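UPF0255 protein frsA (Vibrio vulnificus, PDB 4I4C) may hydrolyse carboxylic esters, as a member of the alpha/beta hydrolase clan, and is not a cofactor-independent pyruvate decarboxylase. Local coordinates at residues A[21-26]-A[136-141]; A[68-73]-A[103-108]; A[111-116]-A[122-127]; A[128-133]-A[206-211]; A[168-173]-A[179-184]. One frame throughout, in Å; residues are numbered along the deposited sequence.

In the fold
Contacts 2 and 3 share helix 98-114, their centres about 15 Å apart, and helix 121-136 serves contacts 3 and 4. Leu105 of contact 2 rests on Cys131 of contact 4. Segment 136-141 of contact 1 leaves the end of helix 121-136, and the centres of contacts 1 and 4 are about 18 Å apart. Contact 5 is the first hairpin of the mixed sheet, tied to contact 4 by Gln206, whose OE1 lies 2.7 Å from His183 ND1. Contact 4 borders the polyether site: Met209 lines it and the Asp208 side chain is about 5 Å from that ligand. The Pro138 side chain of contact 1 is nearer the hexanoic acid, about 9 Å against about 11 Å for Asp208.

Contact 1: residues A[21-26]-A[136-141]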
# COMPACT_ATOMS: atom_id res chain seq x y z
N LYS A 21 10.49 20.90 -7.00
CA LYS A 21 10.17 21.26 -5.63
C LYS A 21 10.26 20.02 -4.74
O LYS A 21 9.77 18.95 -5.09
CB LYS A 21 8.78 21.89 -5.57
CG LYS A 21 8.55 22.79 -4.37
CD LYS A 21 7.18 23.47 -4.45
CE LYS A 21 7.09 24.69 -3.53
NZ LYS A 21 7.38 24.37 -2.11
N GLU A 22 10.90 20.16 -3.58
CA GLU A 22 11.17 19.02 -2.72
C GLU A 22 9.92 18.55 -1.98
O GLU A 22 9.13 19.36 -1.47
CB GLU A 22 12.28 19.34 -1.73
CG GLU A 22 12.84 18.11 -1.02
CD GLU A 22 12.05 17.74 0.24
OE1 GLU A 22 11.67 18.65 1.00
OE2 GLU A 22 11.81 16.52 0.46
N THR A 23 9.78 17.23 -1.91
CA THR A 23 8.63 16.53 -1.33
C THR A 23 8.08 17.13 -0.04
O THR A 23 6.88 17.42 0.05
CB THR A 23 8.96 15.04 -1.09
OG1 THR A 23 9.51 14.49 -2.30
CG2 THR A 23 7.71 14.24 -0.70
N SER A 24 8.93 17.31 0.97
CA SER A 24 8.44 17.80 2.25
C SER A 24 7.90 19.25 2.21
O SER A 24 7.29 19.71 3.17
CB SER A 24 9.48 17.63 3.36
OG SER A 24 10.55 18.57 3.24
N ALA A 25 8.10 19.94 1.09
CA ALA A 25 7.77 21.36 0.98
C ALA A 25 6.52 21.54 0.13
O ALA A 25 6.00 22.64 0.01
CB ALA A 25 8.96 22.15 0.38
N LEU A 26 6.04 20.45 -0.46
CA LEU A 26 4.95 20.53 -1.42
C LEU A 26 3.60 20.96 -0.83
O LEU A 26 2.93 21.84 -1.36
CB LEU A 26 4.80 19.21 -2.15
CG LEU A 26 5.97 18.95 -3.10
CD1 LEU A 26 5.89 17.55 -3.65
CD2 LEU A 26 5.99 19.98 -4.23
N GLY A 136 9.37 7.09 -5.30
CA GLY A 136 8.25 8.01 -5.32
C GLY A 136 7.52 8.11 -3.98
O GLY A 136 6.76 9.05 -3.73
N TYR A 137 7.74 7.12 -3.13
CA TYR A 137 7.09 7.09 -1.81
C TYR A 137 7.35 8.41 -1.10
O TYR A 137 8.50 8.90 -1.11
CB TYR A 137 7.66 5.93 -1.00
CG TYR A 137 7.37 5.93 0.49
CD1 TYR A 137 6.20 5.35 1.00
CD2 TYR A 137 8.29 6.44 1.39
CE1 TYR A 137 5.96 5.33 2.37
CE2 TYR A 137 8.06 6.42 2.77
CZ TYR A 137 6.89 5.86 3.25
OH TYR A 137 6.66 5.83 4.63
N PRO A 138 6.31 9.00 -0.48
CA PRO A 138 4.95 8.44 -0.32
C PRO A 138 3.92 8.88 -1.37
O PRO A 138 2.71 8.90 -1.09
CB PRO A 138 4.53 9.02 1.03
CG PRO A 138 5.11 10.41 0.98
CD PRO A 138 6.48 10.23 0.30
N HIS A 139 4.37 9.24 -2.57
CA HIS A 139 3.46 9.44 -3.70
C HIS A 139 2.48 10.59 -3.50
O HIS A 139 1.27 10.44 -3.65
CB HIS A 139 2.71 8.13 -4.00
CG HIS A 139 3.62 6.95 -4.09
ND1 HIS A 139 4.57 6.82 -5.08
CD2 HIS A 139 3.75 5.86 -3.30
CE1 HIS A 139 5.24 5.69 -4.90
NE2 HIS A 139 4.75 5.09 -3.83
N LEU A 140 3.03 11.74 -3.12
CA LEU A 140 2.28 12.99 -3.06
C LEU A 140 1.94 13.41 -4.48
O LEU A 140 2.77 13.29 -5.39
CB LEU A 140 3.11 14.07 -2.37
CG LEU A 140 3.43 13.80 -0.89
CD1 LEU A 140 4.00 15.05 -0.25
CD2 LEU A 140 2.21 13.32 -0.13
N LYS A 141 0.72 13.90 -4.69
CA LYS A 141 0.20 14.05 -6.06
C LYS A 141 0.89 15.16 -6.83
O LYS A 141 1.00 15.11 -8.06
CB LYS A 141 -1.33 14.23 -6.08
CG LYS A 141 -1.81 15.61 -5.67
CD LYS A 141 -3.34 15.65 -5.53
CE LYS A 141 -4.03 15.08 -6.77
NZ LYS A 141 -5.49 14.84 -6.52
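Thr23, at the start of a short, weakly bonded helical turn, faces Leu140 of an irregular loop, and their CA atoms, 7.5 Å apart, mark the closest approach of the two backbones. The peptide bond before Pro138 is cis, and His139 N bonds back to Gly136 O, which together fold the loop tightly. Leu140 sends one methyl, CD1, to the Thr23 side chain, where it lies 3.8 Å from CG2, and the same methyl sits 3.7 Å from Thr23 O. Threonine suits this place because its two branches divide the work: CG2, anti to the backbone N, packs against Leu140 and more loosely on Pro138 CD, while OG1 bonds to Asp143. Just before it, Glu22 caps the turn, its OE2 accepting from Ser24 N at 3.0 Å along a nearly straight path (174°). The loop joins helix 121-136 to helix 144-163 and is backed by helix 314-323: Met315 and Val319 touch Pro138, and Arg323 at its end grips the carbonyls of Pro138 and His139.

Contact 2: residues A[68-73]-A[103-108]; sequences EQVLAR and TRLGME
Val70 and Leu105 form the packed half of this contact between helices 64-75 and 98-114, whose CA atoms come within 7.4 Å here. One valine methyl, CG2, does the touching: it meets Leu105 CD2 at 3.8 Å and Leu105 CB at 3.9 Å, with the side chains crossing at about a right angle. Short, rigid, beta-branched valine fits where the helices are close, and the longer leucine spans the gap. Leu105 CG stands anti to the backbone N (chi1 -174°), and of the two methyls only CD2 touches Val70. One turn on from Val70 and one residue before Leu105, the character changes. Arg73 and Arg104 are exposed, and their NH1 atoms lie 3.2 Å apart, two donors without a hydrogen bond. Arg104 CZ sits over one face of the Arg73 guanidinium, and the two planes are 74° apart. Like charges so close would be expected to repel; Glu101, which touches Arg73 and is a long, weak ion-pair partner of Arg104 NH1, may offset part of this. Both arginines touch crystal neighbours, so the lattice may contribute. Val70 also rests on Trp102 of the partner helix and Leu105 reaches Cys131, so helix 98-114 lies between helices 64-75 and 121-136.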
# COMPACT_ATOMS: atom_id res chain seq x y z
N GLU A 68 20.83 -0.01 2.39
CA GLU A 68 21.69 0.77 3.28
C GLU A 68 22.61 1.67 2.46
O GLU A 68 22.86 2.81 2.86
CB GLU A 68 22.50 -0.09 4.24
CG GLU A 68 21.68 -0.77 5.35
CD GLU A 68 20.64 0.15 5.98
OE1 GLU A 68 20.91 1.36 6.17
OE2 GLU A 68 19.54 -0.34 6.29
N GLN A 69 23.12 1.18 1.34
CA GLN A 69 23.97 2.01 0.47
C GLN A 69 23.18 3.23 -0.03
O GLN A 69 23.69 4.36 -0.06
CB GLN A 69 24.55 1.20 -0.70
CG GLN A 69 25.51 0.07 -0.26
CD GLN A 69 26.05 -0.75 -1.42
OE1 GLN A 69 25.67 -0.56 -2.57
NE2 GLN A 69 26.95 -1.69 -1.11
N VAL A 70 21.92 2.99 -0.40
CA VAL A 70 21.04 4.06 -0.87
C VAL A 70 20.77 5.06 0.24
O VAL A 70 20.93 6.27 0.05
CB VAL A 70 19.69 3.50 -1.40
CG1 VAL A 70 18.71 4.63 -1.66
CG2 VAL A 70 19.92 2.70 -2.68
N LEU A 71 20.38 4.55 1.41
CA LEU A 71 20.07 5.42 2.54
C LEU A 71 21.30 6.19 3.03
O LEU A 71 21.19 7.34 3.46
CB LEU A 71 19.44 4.61 3.68
CG LEU A 71 18.04 4.06 3.38
CD1 LEU A 71 17.54 3.17 4.54
CD2 LEU A 71 17.04 5.18 3.12
N ALA A 72 22.46 5.55 2.97
CA ALA A 72 23.71 6.22 3.34
C ALA A 72 24.03 7.38 2.40
O ALA A 72 24.39 8.46 2.86
CB ALA A 72 24.86 5.24 3.41
N ARG A 73 23.89 7.18 1.09
CA ARG A 73 24.14 8.27 0.15
C ARG A 73 23.16 9.44 0.37
O ARG A 73 23.50 10.60 0.14
CB ARG A 73 24.08 7.79 -1.30
CG ARG A 73 25.28 6.96 -1.77
CD ARG A 73 25.03 6.46 -3.19
NE ARG A 73 26.23 5.87 -3.79
CZ ARG A 73 27.13 6.56 -4.49
NH1 ARG A 73 26.97 7.86 -4.71
NH2 ARG A 73 28.20 5.95 -5.00
N THR A 103 16.06 5.92 -7.51
CA THR A 103 15.94 5.66 -8.95
C THR A 103 17.24 5.10 -9.50
O THR A 103 17.24 4.23 -10.38
CB THR A 103 15.49 6.94 -9.69
OG1 THR A 103 14.16 7.28 -9.27
CG2 THR A 103 15.48 6.73 -11.19
N ARG A 104 18.37 5.57 -8.96
CA ARG A 104 19.68 5.02 -9.31
C ARG A 104 19.74 3.52 -9.10
O ARG A 104 20.28 2.80 -9.93
CB ARG A 104 20.78 5.64 -8.46
CG ARG A 104 21.27 6.95 -8.95
CD ARG A 104 22.43 7.38 -8.05
NE ARG A 104 23.72 7.22 -8.71
CZ ARG A 104 24.87 7.66 -8.20
NH1 ARG A 104 24.87 8.28 -7.03
NH2 ARG A 104 26.01 7.49 -8.87
N LEU A 105 19.25 3.06 -7.95
CA LEU A 105 19.21 1.64 -7.65
C LEU A 105 18.27 0.92 -8.62
O LEU A 105 18.62 -0.14 -9.14
CB LEU A 105 18.82 1.36 -6.19
CG LEU A 105 18.90 -0.12 -5.76
CD1 LEU A 105 20.31 -0.72 -5.93
CD2 LEU A 105 18.40 -0.34 -4.33
N GLY A 106 17.10 1.50 -8.87
CA GLY A 106 16.23 0.96 -9.90
C GLY A 106 16.92 0.76 -11.25
O GLY A 106 16.79 -0.28 -11.90
N MET A 107 17.68 1.76 -11.68
CA MET A 107 18.30 1.69 -13.00
C MET A 107 19.41 0.64 -13.05
O MET A 107 19.70 0.10 -14.11
CB MET A 107 18.79 3.07 -13.43
CG MET A 107 17.65 4.05 -13.68
SD MET A 107 18.26 5.73 -14.01
CE MET A 107 16.79 6.50 -14.70
N GLU A 108 20.00 0.35 -11.89
CA GLU A 108 21.05 -0.65 -11.77
C GLU A 108 20.48 -2.05 -11.89
O GLU A 108 21.10 -2.95 -12.50
CB GLU A 108 21.77 -0.49 -10.42
CG GLU A 108 23.01 -1.36 -10.27
CD GLU A 108 24.18 -0.88 -11.14
OE1 GLU A 108 24.09 0.21 -11.76
OE2 GLU A 108 25.18 -1.61 -11.21

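Contact 3: residues A[111-116]-A[122-127]; sequences KRAGEM and SEALFS
Leu125, which meets Ala113 across the contact, shares the carbonyl oxygen of Ser122 with its neighbour Phe126: Phe126 N donates to Ser122 O at 3.1 Å, and Leu125 N adds a weak bond. These bonds belong to the first turns of helix 121-136, the second arm of an antiparallel helical hairpin whose first arm, helix 98-114, ends here. Close to the connection the arms lie very near each other, with the CA atoms of Ala113 and Ala124 only 5.3 Å apart. Alanine suits both positions, because a single methyl fills the gap without forcing the backbones apart; the two CB atoms touch at 3.8 Å. Ala113 CB also meets the branch point of Leu125, its CG, again at 3.8 Å. The Leu125 side chain leaves its helix alongside the interface, and its end, with CG anti to the carbonyl carbon (chi1 -74°), comes nearer to Ala113; it also packs on Ala160 of helix 144-163. On the far side of helix 121-136, Phe126 stacks on Trp210, so one arm of the hairpin joins the rest of the fold through its other face. Where the first arm has unwound, the flexible Met116 swings back over the hairpin and places its sulfur, SD, 4.2 Å from Ala124 CB.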
# COMPACT_ATOMS: atom_id res chain seq x y z
N LYS A 111 19.56 -2.37 -15.49
CA LYS A 111 20.79 -2.70 -16.24
C LYS A 111 21.16 -4.18 -16.14
O LYS A 111 21.39 -4.83 -17.16
CB LYS A 111 21.99 -1.86 -15.76
CG LYS A 111 22.15 -0.51 -16.46
CD LYS A 111 23.59 0.01 -16.37
CE LYS A 111 23.65 1.46 -15.86
NZ LYS A 111 22.80 2.38 -16.67
N ARG A 112 21.23 -4.71 -14.92
CA ARG A 112 21.51 -6.13 -14.75
C ARG A 112 20.46 -7.00 -15.46
O ARG A 112 20.76 -8.12 -15.89
CB ARG A 112 21.56 -6.51 -13.26
CG ARG A 112 22.67 -5.85 -12.46
CD ARG A 112 22.82 -6.51 -11.10
NE ARG A 112 23.88 -5.90 -10.30
CZ ARG A 112 23.68 -4.92 -9.43
NH1 ARG A 112 22.46 -4.43 -9.26
NH2 ARG A 112 24.70 -4.42 -8.74
N ALA A 113 19.24 -6.48 -15.59
CA ALA A 113 18.15 -7.21 -16.24
C ALA A 113 18.43 -7.53 -17.71
O ALA A 113 18.05 -8.59 -18.21
CB ALA A 113 16.83 -6.43 -16.11
N GLY A 114 19.10 -6.61 -18.40
CA GLY A 114 19.44 -6.80 -19.80
C GLY A 114 20.55 -7.83 -20.02
O GLY A 114 20.76 -8.30 -21.14
N GLU A 115 21.25 -8.17 -18.94
CA GLU A 115 22.32 -9.17 -19.02
C GLU A 115 21.94 -10.46 -18.31
O GLU A 115 22.77 -11.33 -18.04
CB GLU A 115 23.65 -8.60 -18.49
CG GLU A 115 24.16 -7.41 -19.31
CD GLU A 115 24.39 -7.74 -20.78
OE1 GLU A 115 24.74 -8.91 -21.09
OE2 GLU A 115 24.22 -6.84 -21.62
N MET A 116 20.65 -10.56 -18.01
CA MET A 116 20.04 -11.81 -17.58
C MET A 116 18.96 -12.19 -18.59
O MET A 116 18.61 -11.40 -19.48
CB MET A 116 19.41 -11.66 -16.18
CG MET A 116 20.42 -11.65 -15.04
SD MET A 116 19.70 -10.98 -13.53
CE MET A 116 21.06 -11.16 -12.37
N SER A 122 13.43 -11.31 -15.30
CA SER A 122 12.09 -10.98 -14.80
C SER A 122 12.18 -10.44 -13.39
O SER A 122 11.62 -9.38 -13.06
CB SER A 122 11.20 -12.22 -14.81
OG SER A 122 9.85 -11.88 -14.59
N GLU A 123 12.89 -11.18 -12.54
CA GLU A 123 13.02 -10.81 -11.14
C GLU A 123 13.81 -9.52 -10.94
O GLU A 123 13.59 -8.79 -9.97
CB GLU A 123 13.66 -11.96 -10.37
CG GLU A 123 12.72 -13.15 -10.20
CD GLU A 123 11.37 -12.74 -9.63
OE1 GLU A 123 11.35 -11.99 -8.63
OE2 GLU A 123 10.33 -13.17 -10.18
N ALA A 124 14.73 -9.24 -11.87
CA ALA A 124 15.53 -8.04 -11.73
C ALA A 124 14.65 -6.85 -12.04
O ALA A 124 14.79 -5.78 -11.44
CB ALA A 124 16.75 -8.09 -12.68
N LEU A 125 13.71 -7.03 -12.96
CA LEU A 125 12.83 -5.93 -13.34
C LEU A 125 11.81 -5.66 -12.23
O LEU A 125 11.48 -4.50 -11.98
CB LEU A 125 12.16 -6.18 -14.70
CG LEU A 125 13.07 -6.02 -15.93
CD1 LEU A 125 12.47 -6.68 -17.17
CD2 LEU A 125 13.35 -4.55 -16.21
N PHE A 126 11.32 -6.72 -11.58
CA PHE A 126 10.44 -6.57 -10.42
C PHE A 126 11.17 -5.84 -9.29
O PHE A 126 10.60 -4.95 -8.67
CB PHE A 126 9.92 -7.93 -9.93
CG PHE A 126 8.75 -8.46 -10.73
CD1 PHE A 126 7.64 -7.65 -10.98
CD2 PHE A 126 8.76 -9.75 -11.23
CE1 PHE A 126 6.57 -8.13 -11.72
CE2 PHE A 126 7.68 -10.24 -11.96
CZ PHE A 126 6.59 -9.43 -12.21
N SER A 127 12.43 -6.20 -9.05
CA SER A 127 13.26 -5.45 -8.10
C SER A 127 13.35 -3.97 -8.47
O SER A 127 13.33 -3.09 -7.60
CB SER A 127 14.66 -6.03 -8.05
OG SER A 127 14.64 -7.30 -7.48

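Contact 4: residues A[128-133]-A[206-211]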
# COMPACT_ATOMS: atom_id res chain seq x y z
N ALA A 128 13.47 -3.70 -9.76
CA ALA A 128 13.62 -2.33 -10.26
C ALA A 128 12.34 -1.54 -10.01
O ALA A 128 12.39 -0.38 -9.57
CB ALA A 128 13.94 -2.35 -11.74
N SER A 129 11.21 -2.18 -10.31
CA SER A 129 9.88 -1.62 -10.10
C SER A 129 9.72 -1.17 -8.67
O SER A 129 9.21 -0.08 -8.41
CB SER A 129 8.80 -2.66 -10.38
OG SER A 129 7.53 -2.04 -10.35
N LEU A 130 10.16 -2.01 -7.75
CA LEU A 130 10.03 -1.73 -6.32
C LEU A 130 10.90 -0.54 -5.93
O LEU A 130 10.48 0.32 -5.14
CB LEU A 130 10.44 -2.94 -5.51
CG LEU A 130 10.21 -2.79 -4.01
CD1 LEU A 130 8.75 -2.48 -3.75
CD2 LEU A 130 10.62 -4.07 -3.33
N CYS A 131 12.12 -0.49 -6.48
CA CYS A 131 13.01 0.63 -6.18
C CYS A 131 12.41 1.95 -6.66
O CYS A 131 12.49 2.95 -5.95
CB CYS A 131 14.40 0.42 -6.77
SG CYS A 131 15.27 -0.92 -5.99
N TYR A 132 11.82 1.93 -7.85
CA TYR A 132 11.15 3.10 -8.40
C TYR A 132 9.94 3.54 -7.57
O TYR A 132 9.68 4.73 -7.42
CB TYR A 132 10.69 2.82 -9.84
CG TYR A 132 11.80 2.65 -10.84
CD1 TYR A 132 12.95 3.44 -10.78
CD2 TYR A 132 11.72 1.68 -11.83
CE1 TYR A 132 13.97 3.29 -11.69
CE2 TYR A 132 12.76 1.51 -12.74
CZ TYR A 132 13.88 2.32 -12.67
OH TYR A 132 14.91 2.18 -13.57
N SER A 133 9.17 2.56 -7.08
CA SER A 133 8.03 2.83 -6.20
C SER A 133 8.49 3.51 -4.91
O SER A 133 7.94 4.54 -4.50
CB SER A 133 7.26 1.55 -5.89
OG SER A 133 6.23 1.79 -4.94
N GLN A 206 -0.10 -0.57 -6.19
CA GLN A 206 -0.58 -1.94 -6.34
C GLN A 206 0.50 -2.90 -6.85
O GLN A 206 0.38 -4.13 -6.72
CB GLN A 206 -1.81 -1.97 -7.24
CG GLN A 206 -1.57 -1.54 -8.68
CD GLN A 206 -2.79 -1.82 -9.52
OE1 GLN A 206 -2.99 -2.94 -9.96
NE2 GLN A 206 -3.62 -0.81 -9.73
N THR A 207 1.55 -2.32 -7.41
CA THR A 207 2.65 -3.09 -7.97
C THR A 207 3.72 -3.41 -6.90
O THR A 207 4.78 -3.93 -7.22
CB THR A 207 3.28 -2.34 -9.20
OG1 THR A 207 3.45 -0.96 -8.89
CG2 THR A 207 2.37 -2.44 -10.43
N ASP A 208 3.43 -3.13 -5.63
CA ASP A 208 4.41 -3.34 -4.55
C ASP A 208 4.27 -4.70 -3.87
O ASP A 208 4.86 -4.91 -2.81
CB ASP A 208 4.31 -2.24 -3.47
CG ASP A 208 4.64 -0.85 -3.99
OD1 ASP A 208 5.10 -0.74 -5.15
OD2 ASP A 208 4.44 0.14 -3.24
N MET A 209 3.52 -5.63 -4.46
CA MET A 209 3.19 -6.88 -3.77
C MET A 209 3.48 -8.14 -4.58
O MET A 209 2.87 -9.19 -4.34
CB MET A 209 1.71 -6.87 -3.35
CG MET A 209 1.40 -5.79 -2.33
SD MET A 209 -0.37 -5.49 -2.09
CE MET A 209 -0.84 -4.84 -3.70
N TRP A 210 4.39 -8.02 -5.54
CA TRP A 210 4.82 -9.14 -6.37
C TRP A 210 5.22 -10.38 -5.56
O TRP A 210 4.88 -11.50 -5.94
CB TRP A 210 5.97 -8.74 -7.30
CG TRP A 210 6.61 -9.93 -7.91
CD1 TRP A 210 7.85 -10.43 -7.64
CD2 TRP A 210 6.03 -10.81 -8.88
NE1 TRP A 210 8.08 -11.56 -8.39
CE2 TRP A 210 6.98 -11.81 -9.16
CE3 TRP A 210 4.80 -10.83 -9.55
CZ2 TRP A 210 6.73 -12.84 -10.07
CZ3 TRP A 210 4.55 -11.86 -10.45
CH2 TRP A 210 5.52 -12.84 -10.70
N ARG A 211 5.91 -10.20 -4.44
CA ARG A 211 6.35 -11.35 -3.64
C ARG A 211 5.20 -12.02 -2.89
O ARG A 211 5.31 -13.18 -2.47
CB ARG A 211 7.48 -10.95 -2.68
CG ARG A 211 8.71 -10.41 -3.41
CD ARG A 211 10.03 -10.94 -2.84
NE ARG A 211 11.14 -10.65 -3.75
CZ ARG A 211 12.42 -10.92 -3.51
NH1 ARG A 211 12.78 -11.50 -2.36
NH2 ARG A 211 13.35 -10.61 -4.41
O HOH W 1 5.90 -0.95 -7.73
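Leu130 and Asp208 bring helix 121-136 and the turn leading into helix 210-217 to within 6.1 Å between CA atoms, with Ser129 and Thr207 beside them at 7.7 Å. The side chain of Asp208 carries the contact, and its OD1 is gripped twice. Ser133 OG donates to it at 2.8 Å from the syn side, 19° out of the carboxylate plane, and a buried water donates from 2.7 Å. The other oxygen, OD2, accepts from Leu205 N, so both oxygens of the buried carboxylate have partners and its rotation is fixed. Serine suits the helix here: small enough to let the loop come close, with its hydroxyl anti to the backbone N (chi1 175°) and so directed at the acid. The water knits the remaining polar groups together. It bonds to Thr207 OG1 at 2.7 Å. At a longer 3.3 Å the same water donates to Ser129 OG. That hydroxyl is also bonded to Ala153 O on helix 144-163. The backbone carbonyl of Asp208 is bound by Gln60, and Gln60 and Met209 both line the pocket holding the polyether. The turn follows strand 193-199; in alpha/beta hydrolases the loop after this strand usually contributes to the oxyanion hole, and here Gly201 and Leu202 line the hexanoic acid site, consistent with the Asp208 bonds holding that region in place.

Contact 5: residues A[168-173]-A[179-184]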
# COMPACT_ATOMS: atom_id res chain seq x y z
N ILE A 168 0.67 -12.40 -16.21
CA ILE A 168 0.14 -11.18 -15.61
C ILE A 168 -0.61 -10.35 -16.63
O ILE A 168 -0.04 -9.89 -17.61
CB ILE A 168 1.22 -10.30 -14.94
CG1 ILE A 168 2.04 -11.10 -13.93
CG2 ILE A 168 0.57 -9.10 -14.25
CD1 ILE A 168 3.22 -11.84 -14.52
N LYS A 169 -1.91 -10.16 -16.40
CA LYS A 169 -2.73 -9.37 -17.30
C LYS A 169 -3.16 -8.06 -16.65
O LYS A 169 -3.60 -8.04 -15.50
CB LYS A 169 -3.97 -10.15 -17.72
CG LYS A 169 -3.68 -11.46 -18.43
CD LYS A 169 -4.98 -12.25 -18.60
CE LYS A 169 -4.73 -13.65 -19.15
NZ LYS A 169 -4.47 -13.66 -20.63
N GLN A 170 -3.04 -6.97 -17.38
CA GLN A 170 -3.55 -5.70 -16.91
C GLN A 170 -5.00 -5.53 -17.38
O GLN A 170 -5.26 -5.49 -18.58
CB GLN A 170 -2.66 -4.55 -17.39
CG GLN A 170 -2.96 -3.20 -16.74
CD GLN A 170 -2.13 -2.06 -17.33
OE1 GLN A 170 -2.32 -1.67 -18.48
NE2 GLN A 170 -1.19 -1.54 -16.53
N LEU A 171 -5.94 -5.46 -16.44
CA LEU A 171 -7.35 -5.28 -16.78
C LEU A 171 -7.79 -3.82 -16.63
O LEU A 171 -7.33 -3.09 -15.74
CB LEU A 171 -8.24 -6.17 -15.91
CG LEU A 171 -7.66 -7.53 -15.55
CD1 LEU A 171 -8.53 -8.22 -14.50
CD2 LEU A 171 -7.49 -8.42 -16.78
N GLU A 172 -8.69 -3.40 -17.51
CA GLU A 172 -9.31 -2.08 -17.44
C GLU A 172 -10.82 -2.26 -17.37
O GLU A 172 -11.46 -2.65 -18.34
CB GLU A 172 -8.91 -1.21 -18.63
CG GLU A 172 -7.44 -0.82 -18.65
CD GLU A 172 -7.10 0.19 -19.74
OE1 GLU A 172 -7.83 0.27 -20.75
OE2 GLU A 172 -6.08 0.90 -19.59
N ILE A 173 -11.37 -1.95 -16.21
CA ILE A 173 -12.76 -2.22 -15.90
C ILE A 173 -13.51 -0.91 -15.79
O ILE A 173 -13.28 -0.13 -14.86
CB ILE A 173 -12.84 -2.96 -14.57
CG1 ILE A 173 -12.02 -4.25 -14.66
CG2 ILE A 173 -14.28 -3.24 -14.19
CD1 ILE A 173 -11.77 -4.91 -13.33
N LYS A 179 -11.90 4.10 -16.01
CA LYS A 179 -11.66 2.66 -15.88
C LYS A 179 -10.83 2.38 -14.63
O LYS A 179 -9.93 3.15 -14.28
CB LYS A 179 -10.94 2.09 -17.09
CG LYS A 179 -11.68 2.26 -18.41
CD LYS A 179 -10.82 1.79 -19.57
CE LYS A 179 -11.33 2.32 -20.90
NZ LYS A 179 -12.66 1.78 -21.24
N ILE A 180 -11.16 1.29 -13.97
CA ILE A 180 -10.34 0.78 -12.87
C ILE A 180 -9.24 -0.08 -13.48
O ILE A 180 -9.53 -0.99 -14.24
CB ILE A 180 -11.18 -0.09 -11.94
CG1 ILE A 180 -12.17 0.78 -11.16
CG2 ILE A 180 -10.28 -0.90 -11.01
CD1 ILE A 180 -13.22 -0.04 -10.39
N THR A 181 -7.98 0.23 -13.17
CA THR A 181 -6.87 -0.58 -13.66
C THR A 181 -6.41 -1.59 -12.61
O THR A 181 -6.01 -1.21 -11.50
CB THR A 181 -5.65 0.27 -14.03
OG1 THR A 181 -6.02 1.23 -15.03
CG2 THR A 181 -4.54 -0.62 -14.57
N ALA A 182 -6.46 -2.87 -12.96
CA ALA A 182 -6.07 -3.92 -12.02
C ALA A 182 -5.09 -4.90 -12.66
O ALA A 182 -5.06 -5.06 -13.88
CB ALA A 182 -7.32 -4.65 -11.49
N HIS A 183 -4.28 -5.56 -11.84
CA HIS A 183 -3.33 -6.53 -12.37
C HIS A 183 -3.65 -7.95 -11.89
O HIS A 183 -3.58 -8.25 -10.71
CB HIS A 183 -1.89 -6.15 -11.99
CG HIS A 183 -1.39 -4.92 -12.67
ND1 HIS A 183 -1.78 -3.65 -12.29
CD2 HIS A 183 -0.53 -4.76 -13.70
CE1 HIS A 183 -1.17 -2.76 -13.06
NE2 HIS A 183 -0.41 -3.41 -13.93
N LEU A 184 -3.96 -8.82 -12.85
CA LEU A 184 -4.28 -10.21 -12.56
C LEU A 184 -3.06 -11.09 -12.77
O LEU A 184 -2.56 -11.21 -13.88
CB LEU A 184 -5.43 -10.69 -13.45
CG LEU A 184 -5.91 -12.14 -13.31
CD1 LEU A 184 -6.50 -12.40 -11.91
CD2 LEU A 184 -6.93 -12.46 -14.41
O HOH W 2 -4.84 1.64 -17.51
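Leu171 and Ala182 form the central hydrogen-bonded pair of an antiparallel hairpin, with Leu171 N to Ala182 O at 2.7 Å and Ala182 N to Leu171 O at 2.9 Å. Lys169 with Leu184 and Ile173 with Ile180 repeat the paired bonds, and the strand axes run at 160°. In the last pair Ile180 N approaches Ile173 O from 37° above the carbonyl plane. Side chains alternate between two faces. On one, Leu171 CD1 meets Leu184 CB at 4.1 Å, and Ile173 lies beside Ile180. This face is mostly apolar, suiting its cover: helix 246-254 lies over the isoleucines, and Leu225 of strand 223-226 packs on Ala182 and the leucines, though Lys169 at its end makes a cation-pi contact with Tyr260. On the other face the groups are mixed. Gln170 CG lies over the His183 ring, 4.1 Å from its centroid, a CH-pi contact, and meets Thr181 CG2 at 3.7 Å. A water bridges Glu172 OE2 and Thr181 OG1, donating to both. At the end of its strand, Lys179 packs its aliphatic part on Glu172, with Lys179 CD 3.6 Å from Glu172 OE1. Leu158 of helix 144-163 touches Gln170 and His183. Further out, Gln206 holds the histidine: its NE2 bonds to Thr181 O, leaving OE1 to face ND1. Such an amide orientation is consistent with a proton on His183 ND1, and it would fix the ring's rotation.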